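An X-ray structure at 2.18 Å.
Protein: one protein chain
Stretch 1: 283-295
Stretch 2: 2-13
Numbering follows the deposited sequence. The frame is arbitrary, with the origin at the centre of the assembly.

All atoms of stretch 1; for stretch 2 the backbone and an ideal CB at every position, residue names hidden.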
# COMPACT_ATOMS: atom_id res chain seq x y z
N PRO A 283 1.57 1.47 8.60
CA PRO A 283 1.43 0.96 9.97
C PRO A 283 -0.03 0.81 10.36
O PRO A 283 -0.89 1.50 9.81
CB PRO A 283 2.10 2.04 10.81
CG PRO A 283 1.85 3.29 10.05
CD PRO A 283 1.84 2.92 8.59
N LYS A 284 -0.31 -0.10 11.28
CA LYS A 284 -1.66 -0.34 11.74
C LYS A 284 -1.79 0.11 13.20
O LYS A 284 -1.58 -0.67 14.12
CB LYS A 284 -2.02 -1.82 11.60
CG LYS A 284 -3.48 -2.14 11.86
CD LYS A 284 -4.39 -1.53 10.81
CE LYS A 284 -4.21 -2.22 9.47
NZ LYS A 284 -5.27 -1.82 8.50
N LEU A 285 -2.10 1.40 13.38
CA LEU A 285 -2.26 1.97 14.72
C LEU A 285 -3.45 1.32 15.43
O LEU A 285 -3.32 0.85 16.56
CB LEU A 285 -2.43 3.49 14.64
CG LEU A 285 -1.16 4.34 14.54
CD1 LEU A 285 -0.40 4.08 13.25
CD2 LEU A 285 -1.48 5.82 14.68
N TRP A 286 -4.61 1.31 14.77
CA TRP A 286 -5.79 0.64 15.30
C TRP A 286 -6.55 -0.03 14.16
O TRP A 286 -6.98 0.64 13.22
CB TRP A 286 -6.72 1.61 16.04
CG TRP A 286 -6.02 2.39 17.11
CD1 TRP A 286 -5.55 3.66 17.01
CD2 TRP A 286 -5.71 1.95 18.44
NE1 TRP A 286 -4.97 4.05 18.19
CE2 TRP A 286 -5.05 3.01 19.08
CE3 TRP A 286 -5.93 0.76 19.14
CZ2 TRP A 286 -4.61 2.92 20.40
CZ3 TRP A 286 -5.49 0.67 20.45
CH2 TRP A 286 -4.84 1.75 21.07
N GLU A 287 -6.72 -1.34 14.25
CA GLU A 287 -7.44 -2.08 13.23
C GLU A 287 -8.94 -1.97 13.48
O GLU A 287 -9.43 -2.38 14.53
CB GLU A 287 -7.02 -3.55 13.22
CG GLU A 287 -7.73 -4.40 12.17
CD GLU A 287 -7.44 -3.94 10.75
OE1 GLU A 287 -8.32 -3.31 10.13
OE2 GLU A 287 -6.32 -4.22 10.25
N GLU A 288 -9.68 -1.41 12.53
CA GLU A 288 -11.11 -1.21 12.69
C GLU A 288 -11.95 -2.31 12.04
O GLU A 288 -13.06 -2.60 12.49
CB GLU A 288 -11.53 0.15 12.12
CG GLU A 288 -10.79 1.34 12.71
CD GLU A 288 -9.84 1.98 11.72
OE1 GLU A 288 -9.46 1.30 10.74
OE2 GLU A 288 -9.49 3.17 11.90
N ARG A 289 -11.42 -2.91 10.98
CA ARG A 289 -12.17 -3.93 10.26
C ARG A 289 -12.05 -5.28 10.96
O ARG A 289 -11.03 -5.58 11.58
CB ARG A 289 -11.69 -4.04 8.81
CG ARG A 289 -12.32 -2.98 7.90
CD ARG A 289 -11.60 -2.88 6.58
NE ARG A 289 -12.04 -1.72 5.81
CZ ARG A 289 -11.45 -1.30 4.70
NH1 ARG A 289 -10.39 -1.94 4.22
NH2 ARG A 289 -11.91 -0.23 4.06
N THR A 290 -13.11 -6.07 10.87
CA THR A 290 -13.18 -7.34 11.57
C THR A 290 -13.85 -8.43 10.73
O THR A 290 -13.96 -8.30 9.51
CB THR A 290 -13.90 -7.19 12.93
OG1 THR A 290 -13.85 -8.43 13.64
CG2 THR A 290 -15.36 -6.75 12.73
N LEU A 291 -14.28 -9.51 11.39
CA LEU A 291 -14.73 -10.72 10.70
C LEU A 291 -15.87 -10.48 9.72
O LEU A 291 -15.83 -10.95 8.59
CB LEU A 291 -15.13 -11.79 11.71
CG LEU A 291 -14.04 -12.81 12.10
CD1 LEU A 291 -12.74 -12.12 12.49
CD2 LEU A 291 -14.53 -13.72 13.22
N LYS A 292 -16.89 -9.75 10.16
CA LYS A 292 -18.01 -9.41 9.29
C LYS A 292 -17.55 -8.75 7.99
O LYS A 292 -18.15 -8.96 6.93
CB LYS A 292 -19.00 -8.50 10.03
CG LYS A 292 -18.34 -7.34 10.76
CD LYS A 292 -19.36 -6.31 11.21
CE LYS A 292 -18.69 -5.06 11.75
NZ LYS A 292 -19.65 -3.94 11.92
N HIS A 293 -16.47 -7.97 8.07
CA HIS A 293 -15.92 -7.30 6.90
C HIS A 293 -15.20 -8.26 5.95
O HIS A 293 -15.21 -8.06 4.74
CB HIS A 293 -14.95 -6.19 7.32
CG HIS A 293 -15.59 -5.09 8.10
ND1 HIS A 293 -15.31 -4.87 9.44
CD2 HIS A 293 -16.49 -4.14 7.74
CE1 HIS A 293 -16.02 -3.84 9.86
NE2 HIS A 293 -16.74 -3.38 8.86
N ILE A 294 -14.58 -9.29 6.51
CA ILE A 294 -13.86 -10.26 5.71
C ILE A 294 -14.81 -11.03 4.81
O ILE A 294 -14.58 -11.15 3.61
CB ILE A 294 -13.08 -11.25 6.61
CG1 ILE A 294 -11.97 -10.51 7.36
CG2 ILE A 294 -12.49 -12.37 5.77
CD1 ILE A 294 -11.21 -11.37 8.35
N GLU A 295 -15.89 -11.53 5.40
CA GLU A 295 -16.89 -12.28 4.65
C GLU A 295 -17.55 -11.41 3.59
O GLU A 295 -17.64 -11.80 2.42
CB GLU A 295 -17.95 -12.86 5.59
CG GLU A 295 -19.00 -13.70 4.90
CD GLU A 295 -20.14 -14.09 5.82
OE1 GLU A 295 -20.16 -13.60 6.97
OE2 GLU A 295 -21.00 -14.89 5.40
N UNK A 2 -1.29 -5.88 21.03
CA UNK A 2 -2.49 -6.68 20.78
C UNK A 2 -3.77 -5.86 20.83
O UNK A 2 -4.76 -6.18 20.16
CB UNK A 2 -2.58 -7.82 21.80
N UNK A 3 -3.75 -4.80 21.62
CA UNK A 3 -4.91 -3.94 21.81
C UNK A 3 -5.37 -3.26 20.52
O UNK A 3 -6.53 -2.88 20.39
CB UNK A 3 -4.59 -2.88 22.86
N UNK A 4 -4.45 -3.11 19.57
CA UNK A 4 -4.77 -2.47 18.30
C UNK A 4 -5.72 -3.31 17.45
O UNK A 4 -6.29 -2.82 16.48
CB UNK A 4 -3.48 -2.19 17.52
N UNK A 5 -5.88 -4.57 17.83
CA UNK A 5 -6.69 -5.51 17.05
C UNK A 5 -7.85 -6.03 17.89
O UNK A 5 -7.65 -6.49 19.01
CB UNK A 5 -5.83 -6.68 16.55
N UNK A 6 -9.07 -5.95 17.34
CA UNK A 6 -10.25 -6.45 18.05
C UNK A 6 -10.09 -7.93 18.37
O UNK A 6 -9.38 -8.63 17.64
CB UNK A 6 -11.52 -6.22 17.22
N UNK A 7 -10.73 -8.39 19.44
CA UNK A 7 -10.48 -9.73 19.97
C UNK A 7 -10.79 -10.85 18.99
O UNK A 7 -10.02 -11.79 18.86
CB UNK A 7 -11.30 -9.94 21.24
N UNK A 8 -11.92 -10.74 18.29
CA UNK A 8 -12.32 -11.82 17.38
C UNK A 8 -11.36 -11.95 16.20
O UNK A 8 -11.12 -13.05 15.72
CB UNK A 8 -13.74 -11.58 16.87
N UNK A 9 -10.81 -10.83 15.74
CA UNK A 9 -9.79 -10.86 14.70
C UNK A 9 -8.51 -11.51 15.22
O UNK A 9 -7.85 -12.27 14.51
CB UNK A 9 -9.50 -9.45 14.19
N UNK A 10 -8.15 -11.19 16.46
CA UNK A 10 -6.98 -11.79 17.09
C UNK A 10 -7.12 -13.31 17.15
O UNK A 10 -6.18 -14.04 16.83
CB UNK A 10 -6.78 -11.22 18.49
N UNK A 11 -8.30 -13.77 17.57
CA UNK A 11 -8.60 -15.20 17.58
C UNK A 11 -8.54 -15.78 16.17
O UNK A 11 -8.09 -16.90 15.97
CB UNK A 11 -9.98 -15.45 18.20
N UNK A 12 -9.01 -14.99 15.20
CA UNK A 12 -8.99 -15.40 13.81
C UNK A 12 -7.55 -15.64 13.36
O UNK A 12 -7.24 -16.69 12.79
CB UNK A 12 -9.67 -14.35 12.93
N UNK A 13 -6.68 -14.67 13.63
CA UNK A 13 -5.27 -14.78 13.28
C UNK A 13 -4.62 -15.99 13.95
O UNK A 13 -3.90 -16.75 13.31
CB UNK A 13 -4.53 -13.50 13.67

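Position 2 has nothing of stretch 1 within 5.5 Å of its ideal CB, so stretch 1 sets no preference. It is Leu-2, and its O accepts a backbone hydrogen bond from the N of position 5.

At position 3 CA-to-CB points sideways, and the ideal CB lies 4.4 Å from Trp-286 CZ3. A side chain with a few methylenes could lie against the indole, whether its end is polar or not. The residue is Glu-3. Its CG packs 3.5 Å from Trp-286 CZ3.

Position 4 is tight. Its ideal CB is 3.2 Å from Leu-285 O, with Trp-286 CE3 at 4.2 Å. A small residue suits it best. Its own O faces Glu-287 N, a bond any residue type could make. The residue is Ala-4. Its O accepts from Glu-287 N at 2.7 Å, and its CB touches Trp-286 CE3 at 4.2 Å.

At position 5 CA-to-CB points away, but Glu-287 CB is 4.7 Å from the ideal CB. A long or flat apolar group could turn back over the aliphatic parts of Lys-284 and Glu-287. Phe-5 does so: CD2 lies 3.8 Å from Glu-287 CB, and CE2 4.1 Å from Lys-284 CG.

Position 6 points toward stretch 1 and precedes a helix. Its phi of -58° permits proline; Ser, Thr or Asp would also suit an N-cap. The residue is Pro-6, with CD 3.4 Å from Glu-287 O.

Position 7 points away into space free of stretch 1, where many residues would do. Lys-7 NZ forms a salt bridge with the side chain of position 11.

Position 8 points toward Thr-290 OG1, 4.5 Å from the ideal CB, and Leu-291 CD2, at 4.3 Å. An acceptor such as Glu or Gln fits; an apolar chain could also pack here. Glu-8 OE1 accepts from Thr-290 OG1 at a very short 2.3 Å.

Position 9 is sideways, with Leu-291 CD1 4.5 Å from the ideal CB. A medium apolar chain suits. Leu-9 CD2 meets Glu-287 CG at 3.6 Å; CD1 meets Ile-294 CD1 at 4.4 Å.

Positions 10 and 11 have no stretch 1 atom near their ideal CB. Long polar or charged chains would do, among others. They are Arg-10, whose NH2 donates to Phe-5 O at 2.6 Å, and Glu-11, whose OE2 lies 3.3 Å from Lys-7 NZ in the salt bridge.

Position 12 points toward Leu-291 CD1, 3.8 Å from the ideal CB. Leu, Met or an aromatic would suit. The ring of Tyr-12 takes Ile-294 CD1 over one face, 4.3 Å from its centroid.

Position 13 is sideways and unconstrained near CB. Many side chains would fit, including a long one able to reach back toward stretch 1. Tyr-13 OH donates to a water, which donates to Glu-287 OE2.

Stretch 2 (2-13) LEAFPKELREYY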
# COMPACT_ATOMS: atom_id res chain seq x y z
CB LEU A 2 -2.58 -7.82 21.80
CG LEU A 2 -1.45 -8.85 21.76
CD1 LEU A 2 -1.59 -9.84 22.90
CD2 LEU A 2 -1.46 -9.57 20.42
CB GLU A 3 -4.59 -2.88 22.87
CG GLU A 3 -3.76 -1.69 22.37
CD GLU A 3 -2.30 -1.81 22.72
OE1 GLU A 3 -1.81 -2.96 22.86
OE2 GLU A 3 -1.63 -0.76 22.86
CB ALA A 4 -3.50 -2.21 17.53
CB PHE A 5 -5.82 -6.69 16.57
CG PHE A 5 -4.59 -6.26 15.83
CD1 PHE A 5 -3.42 -5.97 16.52
CD2 PHE A 5 -4.59 -6.17 14.45
CE1 PHE A 5 -2.28 -5.57 15.84
CE2 PHE A 5 -3.45 -5.77 13.77
CZ PHE A 5 -2.30 -5.48 14.47
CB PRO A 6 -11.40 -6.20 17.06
CG PRO A 6 -10.75 -6.03 15.74
CD PRO A 6 -9.40 -5.44 16.00
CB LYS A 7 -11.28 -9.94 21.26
CG LYS A 7 -11.03 -11.27 21.93
CD LYS A 7 -9.80 -11.18 22.82
CE LYS A 7 -9.27 -12.55 23.21
NZ LYS A 7 -10.24 -13.32 24.03
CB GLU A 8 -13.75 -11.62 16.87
CG GLU A 8 -14.02 -10.30 16.17
CD GLU A 8 -15.32 -10.35 15.38
OE1 GLU A 8 -15.68 -9.32 14.77
OE2 GLU A 8 -15.97 -11.41 15.36
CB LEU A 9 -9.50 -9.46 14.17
CG LEU A 9 -8.43 -9.40 13.07
CD1 LEU A 9 -8.89 -10.15 11.83
CD2 LEU A 9 -8.08 -7.96 12.72
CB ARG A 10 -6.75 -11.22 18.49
CG ARG A 10 -6.52 -9.72 18.48
CD ARG A 10 -5.65 -9.28 19.64
NE ARG A 10 -6.16 -9.66 20.95
CZ ARG A 10 -6.94 -8.88 21.71
NH1 ARG A 10 -7.35 -9.31 22.89
NH2 ARG A 10 -7.30 -7.68 21.28
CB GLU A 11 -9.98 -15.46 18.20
CG GLU A 11 -10.14 -15.01 19.64
CD GLU A 11 -9.21 -15.74 20.59
OE1 GLU A 11 -8.74 -16.85 20.24
OE2 GLU A 11 -8.94 -15.22 21.69
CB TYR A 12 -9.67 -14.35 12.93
CG TYR A 12 -9.60 -14.64 11.45
CD1 TYR A 12 -10.56 -15.42 10.82
CD2 TYR A 12 -8.56 -14.13 10.67
CE1 TYR A 12 -10.49 -15.68 9.46
CE2 TYR A 12 -8.48 -14.39 9.33
CZ TYR A 12 -9.44 -15.17 8.72
OH TYR A 12 -9.35 -15.42 7.37
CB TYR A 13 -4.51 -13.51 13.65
CG TYR A 13 -4.80 -12.32 12.76
CD1 TYR A 13 -5.20 -12.50 11.44
CD2 TYR A 13 -4.66 -11.02 13.23
CE1 TYR A 13 -5.46 -11.41 10.62
CE2 TYR A 13 -4.91 -9.93 12.42
CZ TYR A 13 -5.31 -10.13 11.12
OH TYR A 13 -5.56 -9.04 10.32
O HOH W 1 -4.86 -6.39 10.63
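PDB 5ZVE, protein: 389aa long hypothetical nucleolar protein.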